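Long-range contacts in pilin (Clostridioides difficile, PDB 6T8S), which is the major type IV pilin PilA1, the subunit that probably polymerises into the type IV pilus fibres of this bacterium: residues 21-26 / 135-140; 68-73 / 81-86. One frame throughout, in Å; residues are numbered along the deposited sequence.

Contact 1: residues 21-26 / 135-140; sequences SDYSSV and IVLIDN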
ATOM      1  N   SER A  21      -3.683   8.186   4.676  1.00 19.59           N
ATOM      2  CA  SER A  21      -4.882   8.825   4.058  1.00 19.49           C
ATOM      3  C   SER A  21      -5.164   8.192   2.687  1.00 19.42           C
ATOM      4  O   SER A  21      -6.328   7.849   2.381  1.00 19.85           O
ATOM      5  CB  SER A  21      -4.724  10.318   3.957  1.00 20.10           C
ATOM      6  OG  SER A  21      -5.886  10.916   3.393  1.00 20.37           O
ATOM      7  N   ASP A  22      -4.125   8.015   1.874  1.00 19.45           N
ATOM      8  CA  ASP A  22      -4.243   7.317   0.567  1.00 19.63           C
ATOM      9  C   ASP A  22      -4.768   5.898   0.795  1.00 19.25           C
ATOM     10  O   ASP A  22      -5.673   5.489   0.059  1.00 20.05           O
ATOM     11  CB  ASP A  22      -2.908   7.328  -0.184  1.00 19.48           C
ATOM     12  CG  ASP A  22      -2.477   8.694  -0.682  1.00 22.09           C
ATOM     13  OD1 ASP A  22      -3.327   9.630  -0.689  1.00 20.45           O
ATOM     14  OD2 ASP A  22      -1.290   8.816  -1.076  1.00 20.64           O
ATOM     15  N   TYR A  23      -4.207   5.168   1.753  1.00 19.99           N
ATOM     16  CA  TYR A  23      -4.603   3.777   2.087  1.00 20.77           C
ATOM     17  C   TYR A  23      -6.113   3.725   2.375  1.00 20.55           C
ATOM     18  O   TYR A  23      -6.824   2.863   1.837  1.00 20.39           O
ATOM     19  CB  TYR A  23      -3.763   3.276   3.264  1.00 21.46           C
ATOM     20  CG  TYR A  23      -4.238   1.971   3.845  1.00 22.87           C
ATOM     21  CD1 TYR A  23      -3.865   0.795   3.233  1.00 23.85           C
ATOM     22  CD2 TYR A  23      -5.053   1.904   4.963  1.00 26.59           C
ATOM     23  CE1 TYR A  23      -4.287  -0.430   3.711  1.00 26.90           C
ATOM     24  CE2 TYR A  23      -5.469   0.675   5.474  1.00 28.30           C
ATOM     25  CZ  TYR A  23      -5.085  -0.494   4.833  1.00 27.20           C
ATOM     26  OH  TYR A  23      -5.444  -1.749   5.242  1.00 32.46           O
ATOM     27  N   SER A  24      -6.593   4.639   3.222  0.60 21.43           N
ATOM     28  CA  SER A  24      -8.009   4.705   3.652  0.60 22.26           C
ATOM     29  C   SER A  24      -8.934   4.949   2.450  0.60 21.79           C
ATOM     30  O   SER A  24      -9.950   4.219   2.321  0.60 23.68           O
ATOM     31  CB  SER A  24      -8.198   5.763   4.708  0.60 21.87           C
ATOM     32  OG  SER A  24      -9.525   5.721   5.173  0.60 22.77           O
ATOM     33  N   SER A  25      -8.602   5.926   1.606  1.00 21.93           N
ATOM     34  CA  SER A  25      -9.375   6.296   0.394  1.00 21.86           C
ATOM     35  C   SER A  25      -9.408   5.116  -0.586  1.00 21.76           C
ATOM     36  O   SER A  25     -10.473   4.810  -1.126  1.00 21.79           O
ATOM     37  CB  SER A  25      -8.822   7.545  -0.238  1.00 22.38           C
ATOM     38  OG  SER A  25      -9.052   8.686   0.587  1.00 22.85           O
ATOM     39  N   VAL A  26      -8.263   4.489  -0.833  1.00 20.57           N
ATOM     40  CA  VAL A  26      -8.168   3.354  -1.792  1.00 20.23           C
ATOM     41  C   VAL A  26      -8.951   2.165  -1.221  1.00 20.92           C
ATOM     42  O   VAL A  26      -9.624   1.470  -2.009  1.00 20.99           O
ATOM     43  CB  VAL A  26      -6.702   2.986  -2.088  1.00 20.39           C
ATOM     44  CG1 VAL A  26      -6.603   1.693  -2.881  1.00 20.82           C
ATOM     45  CG2 VAL A  26      -5.996   4.115  -2.808  1.00 20.84           C
ATOM     46  N   ILE A 135       0.854  -3.253   1.644  1.00 19.32           N
ATOM     47  CA  ILE A 135      -0.154  -3.096   2.737  1.00 20.01           C
ATOM     48  C   ILE A 135      -1.439  -3.825   2.338  1.00 19.12           C
ATOM     49  O   ILE A 135      -2.066  -3.465   1.328  1.00 19.00           O
ATOM     50  CB  ILE A 135      -0.427  -1.626   3.115  1.00 19.23           C
ATOM     51  CG1 ILE A 135       0.858  -0.806   3.277  1.00 20.52           C
ATOM     52  CG2 ILE A 135      -1.264  -1.594   4.388  1.00 20.19           C
ATOM     53  CD1 ILE A 135       0.634   0.652   3.639  1.00 20.00           C
ATOM     54  N   VAL A 136      -1.837  -4.810   3.138  1.00 19.82           N
ATOM     55  CA  VAL A 136      -3.100  -5.561   2.896  1.00 20.68           C
ATOM     56  C   VAL A 136      -4.274  -4.576   2.981  1.00 21.32           C
ATOM     57  O   VAL A 136      -4.369  -3.866   4.010  1.00 21.35           O
ATOM     58  CB  VAL A 136      -3.272  -6.708   3.899  1.00 20.77           C
ATOM     59  CG1 VAL A 136      -4.621  -7.385   3.737  1.00 22.86           C
ATOM     60  CG2 VAL A 136      -2.146  -7.724   3.763  1.00 22.24           C
ATOM     61  N   LEU A 137      -5.125  -4.544   1.953  1.00 21.45           N
ATOM     62  CA  LEU A 137      -6.377  -3.721   1.922  1.00 23.80           C
ATOM     63  C   LEU A 137      -7.584  -4.562   2.348  1.00 25.73           C
ATOM     64  O   LEU A 137      -8.390  -4.079   3.176  1.00 26.44           O
ATOM     65  CB  LEU A 137      -6.614  -3.210   0.505  1.00 24.63           C
ATOM     66  CG  LEU A 137      -5.688  -2.104   0.026  1.00 26.67           C
ATOM     67  CD1 LEU A 137      -5.897  -1.855  -1.462  1.00 27.51           C
ATOM     68  CD2 LEU A 137      -5.933  -0.826   0.809  1.00 27.87           C
ATOM     69  N   ILE A 138      -7.716  -5.752   1.766  1.00 26.23           N
ATOM     70  CA  ILE A 138      -8.890  -6.651   1.966  1.00 28.86           C
ATOM     71  C   ILE A 138      -8.350  -8.037   2.306  1.00 30.50           C
ATOM     72  O   ILE A 138      -7.647  -8.618   1.478  1.00 29.04           O
ATOM     73  CB  ILE A 138      -9.833  -6.665   0.746  1.00 28.60           C
ATOM     74  CG1 ILE A 138     -10.268  -5.251   0.340  1.00 27.24           C
ATOM     75  CG2 ILE A 138     -11.024  -7.580   1.023  1.00 30.71           C
ATOM     76  CD1 ILE A 138     -11.168  -5.175  -0.877  1.00 28.40           C
ATOM     77  N   ASP A 139      -8.678  -8.501   3.511  1.00 35.87           N
ATOM     78  CA  ASP A 139      -8.303  -9.813   4.091  1.00 44.25           C
ATOM     79  C   ASP A 139      -9.557 -10.696   4.088  1.00 49.90           C
ATOM     80  O   ASP A 139     -10.469 -10.387   4.870  1.00 52.19           O
ATOM     81  CB  ASP A 139      -7.755  -9.590   5.508  1.00 49.38           C
ATOM     82  CG  ASP A 139      -6.758 -10.633   5.977  1.00 54.66           C
ATOM     83  OD1 ASP A 139      -7.083 -11.837   5.895  1.00 62.64           O
ATOM     84  OD2 ASP A 139      -5.665 -10.230   6.420  1.00 56.83           O
ATOM     85  N   ASN A 140      -9.619 -11.719   3.223  1.00 58.40           N
ATOM     86  CA  ASN A 140     -10.788 -12.636   3.092  1.00 63.49           C
ATOM     87  C   ASN A 140     -10.575 -13.862   3.993  1.00 65.80           C
ATOM     88  O   ASN A 140     -10.835 -13.847   5.202  1.00 63.25           O
ATOM     89  CB  ASN A 140     -11.036 -13.064   1.639  1.00 67.14           C
ATOM     90  CG  ASN A 140     -11.668 -11.991   0.770  1.00 66.73           C
ATOM     91  OD1 ASN A 140     -12.438 -11.156   1.241  1.00 65.00           O
ATOM     92  ND2 ASN A 140     -11.367 -12.021  -0.518  1.00 67.23           N
TER
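Tyr23 and Leu137 mark the closest approach of helix 21-26 to the strand through Ile135 and Val136, their CA atoms 7.7 Å apart, so the backbones stand off and side chains bridge the gap. Tyr23 does most of the bridging. Its CG lies anti to the backbone N (chi1 170°), and the ring reaches across until its hydroxyl donates a hydrogen bond of 2.7 Å from Tyr23 OH to Val136 O. The oxygen is met in the carbonyl plane, with a C=O...OH angle of 149°, and it lies at the edge of the ring, in the ring's own plane. Two methyls meet the same two ring carbons from opposite sides of the ring plane: Tyr23 CE1 is 3.3 Å from Ile135 CG2 and 3.4 Å from Leu137 CD2, and CD1 also touches both. Both approach the ring obliquely. Tyr23 and Leu137 run past each other in opposite directions, whereas the Ile135 side chain slants across the ring.

The setting is that of a type IV pilin headgroup, in which a long N-terminal helix, here 9-37, packs against an antiparallel sheet. Leu137 and Ile138 both face Leu79 of the neighbouring strand in a classic beta bulge, where the chain turns a corner.

One turn further along the helix, Val26 meets the other branch of the same leucine, Val26 CG1 lying 3.9 Å from Leu137 CD1 with the two side chains crossing at about a right angle. Leu137 thus divides its methyls between two helix residues, CD2 to the phenol and CD1 to the valine. All five touching residues are buried; Leu50 and Leu53 pack on Val26, while Lys108 adjoins Tyr23.

Contact 2: residues 68-73 / 81-86; sequences GKYKLI and LQIGTN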
ATOM      1  N   GLY A  68       7.493   5.983  -4.314  1.00 22.67           N
ATOM      2  CA  GLY A  68       6.977   4.780  -4.990  1.00 22.91           C
ATOM      3  C   GLY A  68       5.584   4.961  -5.565  1.00 24.44           C
ATOM      4  O   GLY A  68       4.721   5.606  -4.921  1.00 24.21           O
ATOM      5  N   LYS A  69       5.357   4.430  -6.763  1.00 23.52           N
ATOM      6  CA  LYS A  69       4.021   4.449  -7.413  1.00 24.37           C
ATOM      7  C   LYS A  69       3.126   3.395  -6.758  1.00 23.54           C
ATOM      8  O   LYS A  69       3.624   2.345  -6.324  1.00 22.29           O
ATOM      9  CB  LYS A  69       4.136   4.154  -8.908  1.00 28.25           C
ATOM     10  CG  LYS A  69       4.633   5.315  -9.757  1.00 34.44           C
ATOM     11  CD  LYS A  69       4.782   4.945 -11.216  1.00 39.23           C
ATOM     12  CE  LYS A  69       5.712   5.875 -11.964  1.00 45.00           C
ATOM     13  NZ  LYS A  69       5.678   5.603 -13.420  1.00 48.55           N
ATOM     14  N   TYR A  70       1.823   3.651  -6.719  1.00 22.32           N
ATOM     15  CA  TYR A  70       0.835   2.689  -6.183  1.00 21.71           C
ATOM     16  C   TYR A  70       0.427   1.719  -7.296  1.00 21.19           C
ATOM     17  O   TYR A  70       0.335   2.138  -8.470  1.00 22.69           O
ATOM     18  CB  TYR A  70      -0.407   3.417  -5.663  1.00 21.81           C
ATOM     19  CG  TYR A  70      -0.219   4.280  -4.440  1.00 20.93           C
ATOM     20  CD1 TYR A  70       0.182   3.733  -3.233  1.00 20.46           C
ATOM     21  CD2 TYR A  70      -0.520   5.635  -4.462  1.00 21.63           C
ATOM     22  CE1 TYR A  70       0.321   4.510  -2.093  1.00 20.40           C
ATOM     23  CE2 TYR A  70      -0.394   6.426  -3.329  1.00 21.14           C
ATOM     24  CZ  TYR A  70       0.021   5.862  -2.136  1.00 20.56           C
ATOM     25  OH  TYR A  70       0.153   6.615  -1.003  1.00 21.63           O
ATOM     26  N   LYS A  71       0.130   0.476  -6.927  1.00 20.77           N
ATOM     27  CA  LYS A  71      -0.669  -0.453  -7.772  1.00 21.58           C
ATOM     28  C   LYS A  71      -1.383  -1.455  -6.865  1.00 19.60           C
ATOM     29  O   LYS A  71      -1.054  -1.514  -5.668  1.00 20.26           O
ATOM     30  CB  LYS A  71       0.209  -1.099  -8.857  1.00 23.24           C
ATOM     31  CG  LYS A  71       1.196  -2.153  -8.405  1.00 25.41           C
ATOM     32  CD  LYS A  71       1.917  -2.832  -9.601  1.00 25.10           C
ATOM     33  CE  LYS A  71       1.111  -3.935 -10.259  1.00 25.50           C
ATOM     34  NZ  LYS A  71       1.776  -4.534 -11.448  1.00 25.96           N
ATOM     35  N   LEU A  72      -2.347  -2.184  -7.421  1.00 19.81           N
ATOM     36  CA  LEU A  72      -3.150  -3.189  -6.693  1.00 20.58           C
ATOM     37  C   LEU A  72      -2.777  -4.574  -7.215  1.00 20.84           C
ATOM     38  O   LEU A  72      -2.799  -4.751  -8.453  1.00 20.95           O
ATOM     39  CB  LEU A  72      -4.638  -2.911  -6.924  1.00 22.03           C
ATOM     40  CG  LEU A  72      -5.170  -1.625  -6.296  1.00 22.96           C
ATOM     41  CD1 LEU A  72      -6.608  -1.391  -6.711  1.00 23.34           C
ATOM     42  CD2 LEU A  72      -5.062  -1.677  -4.789  1.00 23.77           C
ATOM     43  N   ILE A  73      -2.449  -5.485  -6.300  1.00 21.64           N
ATOM     44  CA  ILE A  73      -2.095  -6.894  -6.612  1.00 23.34           C
ATOM     45  C   ILE A  73      -2.918  -7.838  -5.735  1.00 26.26           C
ATOM     46  O   ILE A  73      -3.334  -7.469  -4.608  1.00 24.68           O
ATOM     47  CB  ILE A  73      -0.583  -7.147  -6.474  1.00 22.53           C
ATOM     48  CG1 ILE A  73      -0.107  -7.048  -5.024  1.00 21.82           C
ATOM     49  CG2 ILE A  73       0.186  -6.236  -7.432  1.00 23.58           C
ATOM     50  CD1 ILE A  73       1.351  -7.415  -4.813  1.00 22.02           C
ATOM     51  N   LEU A  81      -2.159  -3.361  -1.463  1.00 19.53           N
ATOM     52  CA  LEU A  81      -1.654  -2.102  -2.034  1.00 18.84           C
ATOM     53  C   LEU A  81      -0.127  -2.221  -2.088  1.00 19.24           C
ATOM     54  O   LEU A  81       0.516  -2.320  -1.029  1.00 18.67           O
ATOM     55  CB  LEU A  81      -2.103  -0.924  -1.163  1.00 19.70           C
ATOM     56  CG  LEU A  81      -1.616   0.444  -1.628  1.00 19.26           C
ATOM     57  CD1 LEU A  81      -2.206   0.813  -2.980  1.00 20.01           C
ATOM     58  CD2 LEU A  81      -1.925   1.511  -0.577  1.00 20.16           C
ATOM     59  N   GLN A  82       0.417  -2.275  -3.300  1.00 19.44           N
ATOM     60  CA  GLN A  82       1.872  -2.217  -3.541  1.00 18.16           C
ATOM     61  C   GLN A  82       2.272  -0.750  -3.635  1.00 18.68           C
ATOM     62  O   GLN A  82       1.590   0.040  -4.337  1.00 20.26           O
ATOM     63  CB  GLN A  82       2.218  -2.999  -4.814  1.00 18.90           C
ATOM     64  CG  GLN A  82       3.689  -2.870  -5.218  1.00 19.87           C
ATOM     65  CD  GLN A  82       4.007  -3.715  -6.433  1.00 20.17           C
ATOM     66  OE1 GLN A  82       3.412  -4.770  -6.634  1.00 21.61           O
ATOM     67  NE2 GLN A  82       4.937  -3.252  -7.259  1.00 20.35           N
ATOM     68  N   ILE A  83       3.344  -0.389  -2.938  1.00 19.94           N
ATOM     69  CA  ILE A  83       3.911   0.982  -2.953  1.00 18.56           C
ATOM     70  C   ILE A  83       5.350   0.857  -3.460  1.00 18.89           C
ATOM     71  O   ILE A  83       6.202   0.385  -2.707  1.00 18.89           O
ATOM     72  CB  ILE A  83       3.828   1.637  -1.565  1.00 18.58           C
ATOM     73  CG1 ILE A  83       2.451   1.440  -0.922  1.00 19.90           C
ATOM     74  CG2 ILE A  83       4.216   3.111  -1.657  1.00 19.34           C
ATOM     75  CD1 ILE A  83       2.358   1.953   0.486  1.00 21.71           C
ATOM     76  N   GLY A  84       5.569   1.269  -4.699  1.00 19.99           N
ATOM     77  CA  GLY A  84       6.887   1.208  -5.346  1.00 20.43           C
ATOM     78  C   GLY A  84       6.890   0.252  -6.513  1.00 21.63           C
ATOM     79  O   GLY A  84       5.998  -0.611  -6.621  1.00 22.27           O
ATOM     80  N   THR A  85       7.908   0.394  -7.350  1.00 23.18           N
ATOM     81  CA  THR A  85       8.122  -0.449  -8.542  1.00 24.50           C
ATOM     82  C   THR A  85       9.632  -0.614  -8.714  1.00 25.50           C
ATOM     83  O   THR A  85      10.389  -0.153  -7.841  1.00 23.49           O
ATOM     84  CB  THR A  85       7.483   0.207  -9.768  1.00 27.19           C
ATOM     85  OG1 THR A  85       8.207   1.425  -9.963  1.00 28.53           O
ATOM     86  CG2 THR A  85       5.997   0.455  -9.601  1.00 27.67           C
ATOM     87  N   ASN A  86      10.052  -1.185  -9.839  1.00 26.58           N
ATOM     88  CA  ASN A  86      11.484  -1.265 -10.234  1.00 27.41           C
ATOM     89  C   ASN A  86      12.150   0.122 -10.217  1.00 26.52           C
ATOM     90  O   ASN A  86      13.355   0.200  -9.910  1.00 26.53           O
ATOM     91  CB  ASN A  86      11.617  -1.899 -11.613  1.00 29.41           C
ATOM     92  CG  ASN A  86      10.927  -1.086 -12.681  1.00 29.74           C
ATOM     93  OD1 ASN A  86       9.703  -0.960 -12.675  1.00 30.58           O
ATOM     94  ND2 ASN A  86      11.705  -0.545 -13.605  1.00 32.39           N
TER
HETATM   95  O   HOH W   1       7.728   3.598  -8.280  1.00 23.34           O
HETATM   96  O   HOH W   2       3.592   0.035  -7.542  1.00116.35           O
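Lys71 and Gln82 form the hydrogen-bonded pair of an antiparallel beta hairpin, strands 70-75 and 78-83, in the sheet that packs on the long helix. Lys71 N donates to Gln82 O at 3.0 Å, and Gln82 N to Lys71 O at 2.9 Å. Next along, Gly84 N adds a nearly straight bond (171°) to Lys69 O, and Gly68 CA lies 3.6 Å from Gly84 CA, too close for a side chain on Gly68.

On one face, Tyr70 and Ile83 lie side by side, Ile83 CG1 at the ring edge 3.9 Å from Tyr70 CE1, while Leu81 crosses the tyrosine obliquely. On the other face Lys71 CG, set between the backbone N and the carbonyl carbon (chi1 73°), lies 3.8 Å from Gln82 CD, the two chains side by side; Lys71 NZ bonds Gln47 O. Gln82 NE2 donates to Gly84 O at 2.9 Å, in its amide plane, fixing the amide's rotation.

One water donates to Lys69 O and Gly84 O; another joins Lys69 N to Thr85 OG1. Polar bridges therefore continue the pairing past Tyr70 and Ile83, whose face, shared with Leu81, is buried and mainly apolar, the phenol hydroxyl hydrogen-bonded to Asp22 of helix 9-37.

How the contacts relate
From the N terminus the chain first runs along helix 9-37, whose residues 21-26 meet strand 128-138 near the end of the modelled chain; contact 1 therefore closes a loop of 108 intervening residues. Contact 2 falls within that span, a local hairpin with seven residues between its segments. The two meet directly, their centres about 12 Å apart. Asp22 OD2 lies 2.6 Å from Tyr70 OH, a probable hydrogen bond from helix to hairpin, and Leu137 CD1 packs 3.4 Å from Leu72 CD2. Strand 78-83 also pairs with strand 128-138, through Leu81 and Ile135, so the helix, the hairpin and the C-terminal strand are tied together.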